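Local coordinates for protein BCL2-like 10 (Danio rerio, PDB 6FBX) that restrains apoptosis as a pro-survival member of the Bcl-2 family and binds the BH3 helix of the pro-apoptotic protein Bad, at residues Glu37-Leu42 / Gly138-Phe143; Leu15-Tyr20 / Ser93-Thr98; Trp8-Thr13 / Thr121-Leu126; Val100-Leu105 / Glu113-Leu118. All blocks are in the same frame, centred on the assembly; numbering follows the deposited sequence. Where two conformers were deposited one is given.

The four contacts join helices of one Bcl-2 fold. The centre of interaction 2 is about 3 Å from the centre of the chain. Interactions 1 and 3 each have their centre about 11 Å from that of interaction 2, and both touch it. Trp140 CE3 of interaction 1 packs 3.4 Å from Leu16 CD2, and Phe95 CE2 lies 3.8 Å from Ile122 CG2 of interaction 3. Arg40 NH2 also makes a 2.8 Å salt bridge to Asp19 OD1. Interaction 4 touches interaction 2 but stays about 11 Å, nearest atoms, from interaction 1. The bound BH3 peptide packs on Leu42 of interaction 1 and on Ser93 and Phe97 of segment 93-98.

Interaction 1: Glu37-Leu42 / Gly138-Phe143; sequences EAMRYL and GGWEGF
Phe143 meets Ala38, Met39 and Leu42 across this contact, and Trp140 adds a second ring beside it. The apolar contacts come first. Leu42 and Phe143 reach toward each other tip to tip, with Leu42 CD1 3.5 Å from Phe143 CZ. Ala38 CB approaches another rim atom, Phe143 CE2, at 3.9 Å. With CG anti to the backbone N (chi1 165°), the Phe143 ring is carried out to these side chains. The ring reaches the backbone as well, since Met39 N lies at its edge, in plane.

The second kind of contact is Met-aromatic. Met39 crosses Phe143 at about a right angle, and Met39 SD lies 5.1 Å from the Phe143 ring centroid, 55° off the ring normal. The Met39 chain bends at chi2 and again at chi3 (78°), the torsion that places CE. Met39 CE sits 3.6 Å from Phe143 CZ and 3.7 Å from Trp140 CZ3, so it joins both rings. Within segment 138-143, Trp140 CZ3 covers one face of the Phe143 ring, toward its rim. An alanine in place of Phe143 would probably open a gap beside Leu42 CD1 and leave Met39 CE with Trp140 as its remaining ring partner here.

Gly138, at positive phi, is the C-prime residue of a Schellman motif that ends helix 131-136. Leu42 also packs on an aromatic side chain of the bound BH3 peptide, so the contact borders the peptide site of the Bcl-2 fold. It ties helix 139-146 to helix 34-49. Helix 88-107 packs against both, with Val92 on Phe143 and Phe95 on Met39.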
# COMPACT_ATOMS: atom_id res chain seq x y z
N GLU A 37 13.12 -4.68 -3.25
CA GLU A 37 13.64 -5.58 -2.22
C GLU A 37 13.27 -5.08 -0.83
O GLU A 37 12.88 -5.87 0.04
CB GLU A 37 15.16 -5.71 -2.36
CG GLU A 37 15.77 -6.71 -1.39
CD GLU A 37 17.22 -7.03 -1.71
OE1 GLU A 37 17.81 -7.87 -1.01
OE2 GLU A 37 17.76 -6.43 -2.66
N ALA A 38 13.37 -3.77 -0.61
CA ALA A 38 13.05 -3.21 0.70
C ALA A 38 11.56 -3.33 1.01
O ALA A 38 11.19 -3.72 2.13
CB ALA A 38 13.49 -1.75 0.76
N MET A 39 10.70 -3.01 0.05
CA MET A 39 9.26 -3.06 0.31
C MET A 39 8.80 -4.50 0.54
O MET A 39 7.98 -4.75 1.42
CB MET A 39 8.49 -2.44 -0.85
CG MET A 39 6.98 -2.43 -0.64
SD MET A 39 6.47 -1.48 0.81
CE MET A 39 6.59 0.19 0.18
N ARG A 40 9.32 -5.44 -0.25
CA ARG A 40 9.01 -6.85 -0.02
C ARG A 40 9.30 -7.25 1.42
O ARG A 40 8.50 -7.93 2.07
CB ARG A 40 9.83 -7.72 -0.97
CG ARG A 40 9.36 -7.73 -2.40
CD ARG A 40 10.15 -8.77 -3.16
NE ARG A 40 9.89 -8.75 -4.60
CZ ARG A 40 10.37 -9.66 -5.44
NH1 ARG A 40 11.12 -10.66 -4.99
NH2 ARG A 40 10.09 -9.57 -6.73
N TYR A 41 10.47 -6.84 1.93
CA TYR A 41 10.85 -7.20 3.29
C TYR A 41 9.97 -6.50 4.32
O TYR A 41 9.42 -7.14 5.22
CB TYR A 41 12.32 -6.86 3.53
CG TYR A 41 12.80 -7.14 4.93
CD1 TYR A 41 12.69 -6.18 5.93
CD2 TYR A 41 13.35 -8.37 5.27
CE1 TYR A 41 13.12 -6.43 7.22
CE2 TYR A 41 13.78 -8.63 6.55
CZ TYR A 41 13.66 -7.66 7.52
OH TYR A 41 14.09 -7.92 8.81
N LEU A 42 9.81 -5.18 4.17
CA LEU A 42 9.13 -4.40 5.20
C LEU A 42 7.63 -4.68 5.24
O LEU A 42 7.06 -4.83 6.32
CB LEU A 42 9.39 -2.91 4.96
CG LEU A 42 10.83 -2.49 5.24
CD1 LEU A 42 11.12 -1.12 4.63
CD2 LEU A 42 11.10 -2.47 6.73
N GLY A 138 12.60 12.37 -0.52
CA GLY A 138 13.53 11.66 -1.37
C GLY A 138 12.93 10.51 -2.15
O GLY A 138 13.68 9.69 -2.68
N GLY A 139 11.61 10.43 -2.24
CA GLY A 139 10.96 9.38 -3.00
C GLY A 139 11.32 8.01 -2.46
O GLY A 139 11.65 7.82 -1.29
N TRP A 140 11.25 7.01 -3.35
CA TRP A 140 11.46 5.63 -2.93
C TRP A 140 12.92 5.34 -2.60
O TRP A 140 13.20 4.38 -1.88
CB TRP A 140 10.95 4.68 -4.00
CG TRP A 140 9.48 4.77 -4.11
CD1 TRP A 140 8.76 5.30 -5.13
CD2 TRP A 140 8.53 4.36 -3.12
NE1 TRP A 140 7.41 5.23 -4.85
CE2 TRP A 140 7.25 4.66 -3.62
CE3 TRP A 140 8.64 3.76 -1.86
CZ2 TRP A 140 6.08 4.37 -2.91
CZ3 TRP A 140 7.49 3.47 -1.16
CH2 TRP A 140 6.23 3.78 -1.68
N GLU A 141 13.84 6.16 -3.10
CA GLU A 141 15.23 6.01 -2.67
C GLU A 141 15.39 6.49 -1.23
O GLU A 141 16.15 5.90 -0.46
CB GLU A 141 16.16 6.78 -3.61
CG GLU A 141 16.11 6.27 -5.05
CD GLU A 141 14.91 6.79 -5.83
OE1 GLU A 141 14.48 6.11 -6.78
OE2 GLU A 141 14.41 7.88 -5.49
N GLY A 142 14.65 7.53 -0.84
CA GLY A 142 14.64 7.93 0.56
C GLY A 142 14.00 6.89 1.45
O GLY A 142 14.45 6.65 2.57
N PHE A 143 12.92 6.26 0.96
CA PHE A 143 12.33 5.12 1.66
C PHE A 143 13.38 4.05 1.93
O PHE A 143 13.49 3.53 3.05
CB PHE A 143 11.17 4.57 0.82
CG PHE A 143 10.69 3.20 1.22
CD1 PHE A 143 9.82 3.04 2.29
CD2 PHE A 143 11.06 2.08 0.50
CE1 PHE A 143 9.35 1.78 2.64
CE2 PHE A 143 10.60 0.82 0.84
CZ PHE A 143 9.74 0.67 1.91

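Interaction 2: Leu15-Tyr20 / Ser93-Thr98; sequences LLAEDY and SIFTFT
The Phe95 ring points its rim at helix 2-24. At its edge, near the ring plane, lie Tyr20 CB and Leu16 C, while Ala17 CA comes in obliquely, 3.6 Å from Phe95 CE1. The Tyr20 ring is met obliquely too, by Phe95 O and Thr96 CA. This is the core of the all-helical Bcl-2 fold, in which helix 88-107 runs through the middle and amphipathic helices pack round it. The two segments cross at -41°, with axes 10.5 Å apart.

Phe95 is the largest contributor, and Leu16, Ala17 and Tyr20 all touch it. Its CG is anti to the carbonyl carbon (chi1 -83°), and its CB bond points toward segment 15-20. Leu16 crosses the ring at about a right angle, with Leu16 CD2 4.0 Å from Phe95 CZ. Ala17 CB lies 4.1 Å from Phe95 CE1, and this small residue leaves its own backbone within reach of the ring. Ile122 of helix 112-129 also packs on Phe95.

With CG anti to the backbone N (chi1 -173°), the Tyr20 ring is directed to the backbone of segment 93-98. It comes up obliquely, with Tyr20 CE2 3.3 Å from Phe95 O. The phenol end is polar and buried. Tyr20 OH donates to a water at 2.7 Å, and this water donates in turn to Thr96 O, 2.9 Å from the water oxygen.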
# COMPACT_ATOMS: atom_id res chain seq x y z
N LEU A 15 5.38 0.57 -10.59
CA LEU A 15 6.29 -0.56 -10.68
C LEU A 15 6.47 -1.22 -9.31
O LEU A 15 6.48 -2.45 -9.20
CB LEU A 15 7.65 -0.11 -11.23
CG LEU A 15 7.66 0.39 -12.67
CD1 LEU A 15 8.99 1.06 -13.00
CD2 LEU A 15 7.39 -0.75 -13.64
N LEU A 16 6.61 -0.41 -8.26
CA LEU A 16 6.80 -0.94 -6.92
C LEU A 16 5.56 -1.69 -6.45
O LEU A 16 5.65 -2.81 -5.93
CB LEU A 16 7.15 0.19 -5.96
CG LEU A 16 7.73 -0.21 -4.61
CD1 LEU A 16 9.10 -0.83 -4.78
CD2 LEU A 16 7.80 1.01 -3.69
N ALA A 17 4.39 -1.08 -6.63
CA ALA A 17 3.14 -1.73 -6.23
C ALA A 17 2.90 -3.00 -7.03
O ALA A 17 2.48 -4.02 -6.48
CB ALA A 17 1.97 -0.76 -6.40
N GLU A 18 3.15 -2.96 -8.34
CA GLU A 18 2.96 -4.16 -9.16
C GLU A 18 3.87 -5.29 -8.69
O GLU A 18 3.45 -6.45 -8.65
CB GLU A 18 3.21 -3.84 -10.63
CG GLU A 18 2.08 -3.07 -11.29
CD GLU A 18 2.25 -2.97 -12.79
OE1 GLU A 18 3.37 -2.64 -13.24
OE2 GLU A 18 1.28 -3.23 -13.52
N ASP A 19 5.11 -4.96 -8.33
CA ASP A 19 6.03 -6.00 -7.88
C ASP A 19 5.56 -6.62 -6.58
O ASP A 19 5.55 -7.85 -6.43
CB ASP A 19 7.44 -5.44 -7.72
CG ASP A 19 8.39 -6.46 -7.12
OD1 ASP A 19 8.84 -7.36 -7.86
OD2 ASP A 19 8.66 -6.38 -5.90
N TYR A 20 5.19 -5.79 -5.60
CA TYR A 20 4.77 -6.34 -4.32
C TYR A 20 3.51 -7.18 -4.47
O TYR A 20 3.41 -8.27 -3.89
CB TYR A 20 4.54 -5.23 -3.29
CG TYR A 20 4.27 -5.83 -1.93
CD1 TYR A 20 5.26 -6.55 -1.27
CD2 TYR A 20 3.01 -5.74 -1.33
CE1 TYR A 20 5.03 -7.14 -0.05
CE2 TYR A 20 2.77 -6.32 -0.09
CZ TYR A 20 3.79 -7.02 0.54
OH TYR A 20 3.56 -7.61 1.76
N SER A 93 2.02 0.17 5.42
CA SER A 93 0.74 -0.47 5.73
C SER A 93 -0.19 -0.48 4.53
O SER A 93 -0.96 -1.43 4.35
CB SER A 93 0.07 0.22 6.92
OG SER A 93 -0.59 1.41 6.54
N ILE A 94 -0.13 0.57 3.69
CA ILE A 94 -0.95 0.58 2.48
C ILE A 94 -0.55 -0.57 1.57
O ILE A 94 -1.40 -1.29 1.03
CB ILE A 94 -0.82 1.95 1.77
CG1 ILE A 94 -1.52 3.03 2.60
CG2 ILE A 94 -1.41 1.87 0.36
CD1 ILE A 94 -1.35 4.45 2.07
N PHE A 95 0.77 -0.77 1.39
CA PHE A 95 1.25 -1.88 0.57
C PHE A 95 0.88 -3.22 1.20
O PHE A 95 0.41 -4.13 0.50
CB PHE A 95 2.76 -1.77 0.37
CG PHE A 95 3.17 -0.86 -0.75
CD1 PHE A 95 3.72 -1.37 -1.91
CD2 PHE A 95 2.98 0.51 -0.65
CE1 PHE A 95 4.09 -0.54 -2.95
CE2 PHE A 95 3.35 1.35 -1.69
CZ PHE A 95 3.90 0.83 -2.84
N THR A 96 1.08 -3.36 2.51
CA THR A 96 0.73 -4.61 3.18
C THR A 96 -0.74 -4.94 2.99
O THR A 96 -1.10 -6.05 2.61
CB THR A 96 1.05 -4.53 4.68
OG1 THR A 96 2.43 -4.19 4.86
CG2 THR A 96 0.75 -5.85 5.36
N PHE A 97 -1.61 -3.96 3.26
CA PHE A 97 -3.05 -4.19 3.14
C PHE A 97 -3.43 -4.55 1.71
O PHE A 97 -4.22 -5.47 1.49
CB PHE A 97 -3.80 -2.94 3.60
CG PHE A 97 -5.29 -3.08 3.55
CD1 PHE A 97 -5.92 -4.11 4.22
CD2 PHE A 97 -6.06 -2.17 2.84
CE1 PHE A 97 -7.30 -4.24 4.17
CE2 PHE A 97 -7.44 -2.30 2.79
CZ PHE A 97 -8.05 -3.34 3.46
N THR A 98 -2.87 -3.85 0.73
CA THR A 98 -3.22 -4.12 -0.66
C THR A 98 -2.72 -5.48 -1.10
O THR A 98 -3.38 -6.17 -1.89
CB THR A 98 -2.67 -3.01 -1.56
OG1 THR A 98 -3.18 -1.75 -1.12
CG2 THR A 98 -3.09 -3.24 -3.01
O HOH W 1 1.02 -8.03 2.39

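Interaction 3: Trp8-Thr13 / Thr121-Leu126; sequences WLREQT and TIADYL
Arg10 lies alongside Asp124, the two side chains pointing the same way. Arg10 CB starts 4.1 Å from Ala123 O. The next carbon, Arg10 CG, is anti to the backbone N (chi1 -166°); it lies 3.6 Å from Ala123 O and also touches Ala123 CB. The chain bends at chi2, and Arg10 CD comes to 3.7 Å from Asp124 OD2. Arg10 NE then donates to Asp124 OD2 at 2.8 Å, the hydrogen bond of a salt bridge. That bond is not straight: the N-H...O angle is 147°. OD2 is met from above the carboxylate plane, although the guanidinium and carboxylate planes are 18° apart. NH1 stays farther off, and its ion pair with Glu120 is long and weak. With a leucine in place of Arg10 the guanidinium is gone, and Asp124 OD2 would probably be left without its charged mate across this contact.

Here the N-terminal helix 2-24 packs on helix 112-129, one of the two central hairpin helices of the Bcl-2 fold, and the two run roughly antiparallel. They come close at Ala123, whose CB lies 3.5 Å from Arg10 O. A small residue at this place allows an axis distance of 8.1 Å.

Thr13 fills the buried side. Thr13 CG2 sits 3.6 Å from Ala123 CA and also touches Ile122 CG2 and Leu126 CD1. Ile122 and Leu126 in turn pack on helix 88-107. Thr13 OG1 is turned back to its own helix. It donates to Leu9 O, which Thr13 N reaches from the opposite face, and it also takes the indole N-H of Trp140.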
# COMPACT_ATOMS: atom_id res chain seq x y z
N TRP A 8 6.46 10.91 -13.20
CA TRP A 8 7.57 10.01 -12.90
C TRP A 8 7.34 9.28 -11.59
O TRP A 8 7.52 8.05 -11.51
CB TRP A 8 8.88 10.80 -12.86
CG TRP A 8 10.08 9.93 -12.68
CD1 TRP A 8 10.69 9.18 -13.63
CD2 TRP A 8 10.81 9.74 -11.47
NE1 TRP A 8 11.77 8.52 -13.09
CE2 TRP A 8 11.86 8.84 -11.76
CE3 TRP A 8 10.68 10.23 -10.16
CZ2 TRP A 8 12.78 8.43 -10.79
CZ3 TRP A 8 11.59 9.81 -9.21
CH2 TRP A 8 12.63 8.92 -9.53
N LEU A 9 6.93 10.00 -10.54
CA LEU A 9 6.65 9.36 -9.26
C LEU A 9 5.53 8.33 -9.39
O LEU A 9 5.58 7.27 -8.76
CB LEU A 9 6.27 10.40 -8.21
CG LEU A 9 7.39 11.31 -7.72
CD1 LEU A 9 6.82 12.41 -6.86
CD2 LEU A 9 8.43 10.51 -6.94
N ARG A 10 4.51 8.63 -10.19
CA ARG A 10 3.42 7.68 -10.38
C ARG A 10 3.93 6.39 -11.02
O ARG A 10 3.57 5.29 -10.59
CB ARG A 10 2.32 8.32 -11.22
CG ARG A 10 1.00 7.56 -11.20
CD ARG A 10 0.75 6.78 -12.48
NE ARG A 10 -0.55 6.13 -12.47
CZ ARG A 10 -0.98 5.28 -13.40
NH1 ARG A 10 -2.19 4.74 -13.30
NH2 ARG A 10 -0.20 4.96 -14.43
N GLU A 11 4.79 6.51 -12.03
CA GLU A 11 5.31 5.31 -12.69
C GLU A 11 6.24 4.53 -11.77
O GLU A 11 6.19 3.29 -11.74
CB GLU A 11 6.02 5.69 -13.98
CG GLU A 11 6.49 4.49 -14.80
CD GLU A 11 5.38 3.48 -15.04
OE1 GLU A 11 4.31 3.89 -15.55
OE2 GLU A 11 5.57 2.29 -14.72
N GLN A 12 7.10 5.22 -11.01
CA GLN A 12 7.97 4.53 -10.07
C GLN A 12 7.15 3.78 -9.02
O GLN A 12 7.48 2.65 -8.66
CB GLN A 12 8.91 5.53 -9.38
CG GLN A 12 9.89 6.21 -10.32
CD GLN A 12 10.90 5.25 -10.88
OE1 GLN A 12 11.74 4.72 -10.16
NE2 GLN A 12 10.83 5.01 -12.19
N THR A 13 6.08 4.41 -8.53
CA THR A 13 5.23 3.77 -7.53
C THR A 13 4.47 2.59 -8.13
O THR A 13 4.31 1.55 -7.48
CB THR A 13 4.26 4.79 -6.95
OG1 THR A 13 5.00 5.90 -6.40
CG2 THR A 13 3.40 4.17 -5.85
N THR A 121 -4.23 2.45 -8.23
CA THR A 121 -4.81 3.30 -7.19
C THR A 121 -3.74 3.79 -6.22
O THR A 121 -3.71 4.97 -5.87
CB THR A 121 -5.92 2.55 -6.46
OG1 THR A 121 -6.96 2.22 -7.39
CG2 THR A 121 -6.51 3.39 -5.34
N ILE A 122 -2.86 2.89 -5.78
CA ILE A 122 -1.74 3.31 -4.93
C ILE A 122 -0.88 4.32 -5.66
O ILE A 122 -0.50 5.36 -5.11
CB ILE A 122 -0.91 2.09 -4.49
CG1 ILE A 122 -1.71 1.22 -3.51
CG2 ILE A 122 0.40 2.54 -3.84
CD1 ILE A 122 -1.04 -0.11 -3.19
N ALA A 123 -0.54 4.02 -6.92
CA ALA A 123 0.34 4.89 -7.69
C ALA A 123 -0.27 6.28 -7.85
O ALA A 123 0.42 7.30 -7.68
CB ALA A 123 0.63 4.26 -9.05
N ASP A 124 -1.56 6.35 -8.20
CA ASP A 124 -2.19 7.65 -8.38
C ASP A 124 -2.21 8.44 -7.08
O ASP A 124 -2.00 9.66 -7.08
CB ASP A 124 -3.62 7.49 -8.91
CG ASP A 124 -3.65 7.09 -10.38
OD1 ASP A 124 -4.66 6.50 -10.81
OD2 ASP A 124 -2.67 7.36 -11.09
N TYR A 125 -2.45 7.76 -5.95
CA TYR A 125 -2.59 8.46 -4.68
C TYR A 125 -1.25 9.00 -4.19
O TYR A 125 -1.13 10.19 -3.88
CB TYR A 125 -3.21 7.53 -3.64
CG TYR A 125 -3.45 8.20 -2.31
CD1 TYR A 125 -2.68 7.88 -1.20
CD2 TYR A 125 -4.43 9.18 -2.18
CE1 TYR A 125 -2.90 8.50 0.01
CE2 TYR A 125 -4.65 9.81 -0.97
CZ TYR A 125 -3.88 9.47 0.12
OH TYR A 125 -4.10 10.09 1.32
N LEU A 126 -0.24 8.15 -4.12
CA LEU A 126 1.06 8.59 -3.62
C LEU A 126 1.77 9.49 -4.62
O LEU A 126 2.30 10.54 -4.26
CB LEU A 126 1.92 7.38 -3.27
CG LEU A 126 1.38 6.46 -2.17
CD1 LEU A 126 2.31 5.27 -1.96
CD2 LEU A 126 1.18 7.21 -0.86

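Interaction 4: Val100-Leu105 / Glu113-Leu118; sequences VLASEL and EGSRRL
Ala102 and Ser115 mark the close point of two nearly antiparallel helices, their CA atoms 5.6 Å apart and the segment axes crossing at 164°. The small side chains permit this. Ala102 CB lies 4.1 Å from Ser115 OG, and Ile21 of helix 2-24 packs on both residues.

Leu118 is the main apolar side chain of segment 113-118. Its CG is anti to the carbonyl carbon (chi1 -83°), and its CB bond points toward segment 100-105. The branch that touches is CD2. Leu118 CD2 lies 4.2 Å from Leu101 CG and 4.1 Å from Leu105 CD1, two residues one turn apart on the same helix. Leu101 crosses Leu118 at about a right angle, whereas Leu105 meets it tip to tip.

The two helices, 88-107 and 112-129, form the helical hairpin of the Bcl-2 fold. In this family the hairpin resembles the pore-forming domains of some bacterial toxins, which is consistent with the channel activity assigned to the family. In helix 88-107, Leu101 also packs on Phe61 and Leu62 of helix 51-65, so it serves two interfaces.

The polar link is a water. It donates to Ala102 O, 3.1 Å from the water oxygen. Ser115 OG, anti to its carbonyl carbon (chi1 -64°), is the other partner of this water; their separation is short, and its exact value is doubtful.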
# COMPACT_ATOMS: atom_id res chain seq x y z
N VAL A 100 -2.50 -8.15 0.85
CA VAL A 100 -3.45 -9.12 1.39
C VAL A 100 -4.75 -9.07 0.61
O VAL A 100 -5.36 -10.10 0.30
CB VAL A 100 -3.67 -8.86 2.89
CG1 VAL A 100 -4.73 -9.82 3.45
CG2 VAL A 100 -2.37 -9.01 3.66
N LEU A 101 -5.21 -7.86 0.29
CA LEU A 101 -6.41 -7.69 -0.53
C LEU A 101 -6.27 -8.43 -1.85
O LEU A 101 -7.17 -9.18 -2.25
CB LEU A 101 -6.63 -6.19 -0.76
CG LEU A 101 -8.01 -5.57 -0.95
CD1 LEU A 101 -9.07 -6.21 -0.07
CD2 LEU A 101 -7.88 -4.09 -0.64
N ALA A 102 -5.15 -8.23 -2.54
CA ALA A 102 -4.93 -8.88 -3.82
C ALA A 102 -4.94 -10.39 -3.68
O ALA A 102 -5.54 -11.10 -4.50
CB ALA A 102 -3.61 -8.41 -4.42
N SER A 103 -4.29 -10.92 -2.64
CA SER A 103 -4.26 -12.36 -2.43
C SER A 103 -5.66 -12.90 -2.15
O SER A 103 -6.01 -14.00 -2.60
CB SER A 103 -3.32 -12.70 -1.28
OG SER A 103 -2.02 -12.21 -1.52
N GLU A 104 -6.47 -12.15 -1.41
CA GLU A 104 -7.83 -12.59 -1.11
C GLU A 104 -8.68 -12.60 -2.38
O GLU A 104 -9.47 -13.52 -2.59
CB GLU A 104 -8.45 -11.70 -0.04
CG GLU A 104 -9.89 -12.03 0.32
CD GLU A 104 -10.03 -13.33 1.07
OE1 GLU A 104 -9.07 -13.74 1.75
OE2 GLU A 104 -11.12 -13.96 0.99
N LEU A 105 -8.53 -11.58 -3.23
CA LEU A 105 -9.29 -11.55 -4.48
C LEU A 105 -8.93 -12.73 -5.37
O LEU A 105 -9.81 -13.33 -6.00
CB LEU A 105 -9.05 -10.22 -5.20
CG LEU A 105 -9.70 -9.00 -4.54
CD1 LEU A 105 -9.09 -7.71 -5.06
CD2 LEU A 105 -11.20 -9.01 -4.77
N GLU A 113 -6.52 -8.71 -13.37
CA GLU A 113 -6.90 -7.35 -13.72
C GLU A 113 -7.23 -6.53 -12.48
O GLU A 113 -6.85 -5.36 -12.37
CB GLU A 113 -8.08 -7.36 -14.69
CG GLU A 113 -8.55 -5.99 -15.13
CD GLU A 113 -9.65 -6.06 -16.18
OE1 GLU A 113 -9.68 -7.04 -16.94
OE2 GLU A 113 -10.48 -5.13 -16.23
N GLY A 114 -7.94 -7.14 -11.52
CA GLY A 114 -8.24 -6.44 -10.29
C GLY A 114 -6.99 -6.05 -9.53
O GLY A 114 -6.92 -4.96 -8.94
N SER A 115 -5.98 -6.92 -9.53
CA SER A 115 -4.70 -6.59 -8.91
C SER A 115 -4.13 -5.31 -9.51
O SER A 115 -3.70 -4.41 -8.78
CB SER A 115 -3.72 -7.75 -9.09
OG SER A 115 -4.16 -8.91 -8.41
N ARG A 116 -4.11 -5.22 -10.84
CA ARG A 116 -3.53 -4.06 -11.50
C ARG A 116 -4.25 -2.78 -11.09
O ARG A 116 -3.60 -1.74 -10.87
CB ARG A 116 -3.60 -4.25 -13.02
CG ARG A 116 -3.12 -3.06 -13.85
CD ARG A 116 -1.65 -3.18 -14.22
NE ARG A 116 -1.20 -2.02 -14.99
CZ ARG A 116 -0.05 -1.96 -15.65
NH1 ARG A 116 0.79 -2.99 -15.64
NH2 ARG A 116 0.27 -0.87 -16.32
N ARG A 117 -5.58 -2.82 -10.98
CA ARG A 117 -6.33 -1.63 -10.60
C ARG A 117 -5.91 -1.14 -9.22
O ARG A 117 -5.80 0.07 -8.98
CB ARG A 117 -7.83 -1.92 -10.63
CG ARG A 117 -8.34 -2.40 -11.98
CD ARG A 117 -9.78 -2.88 -11.89
NE ARG A 117 -10.74 -1.79 -12.02
CZ ARG A 117 -11.42 -1.50 -13.13
NH1 ARG A 117 -11.27 -2.22 -14.23
NH2 ARG A 117 -12.28 -0.49 -13.13
N LEU A 118 -5.68 -2.07 -8.28
CA LEU A 118 -5.23 -1.66 -6.96
C LEU A 118 -3.85 -1.02 -7.02
O LEU A 118 -3.58 -0.03 -6.33
CB LEU A 118 -5.23 -2.86 -6.01
CG LEU A 118 -6.58 -3.20 -5.36
CD1 LEU A 118 -7.72 -3.16 -6.36
CD2 LEU A 118 -6.50 -4.57 -4.70
O HOH W 2 -6.10 -9.28 -6.96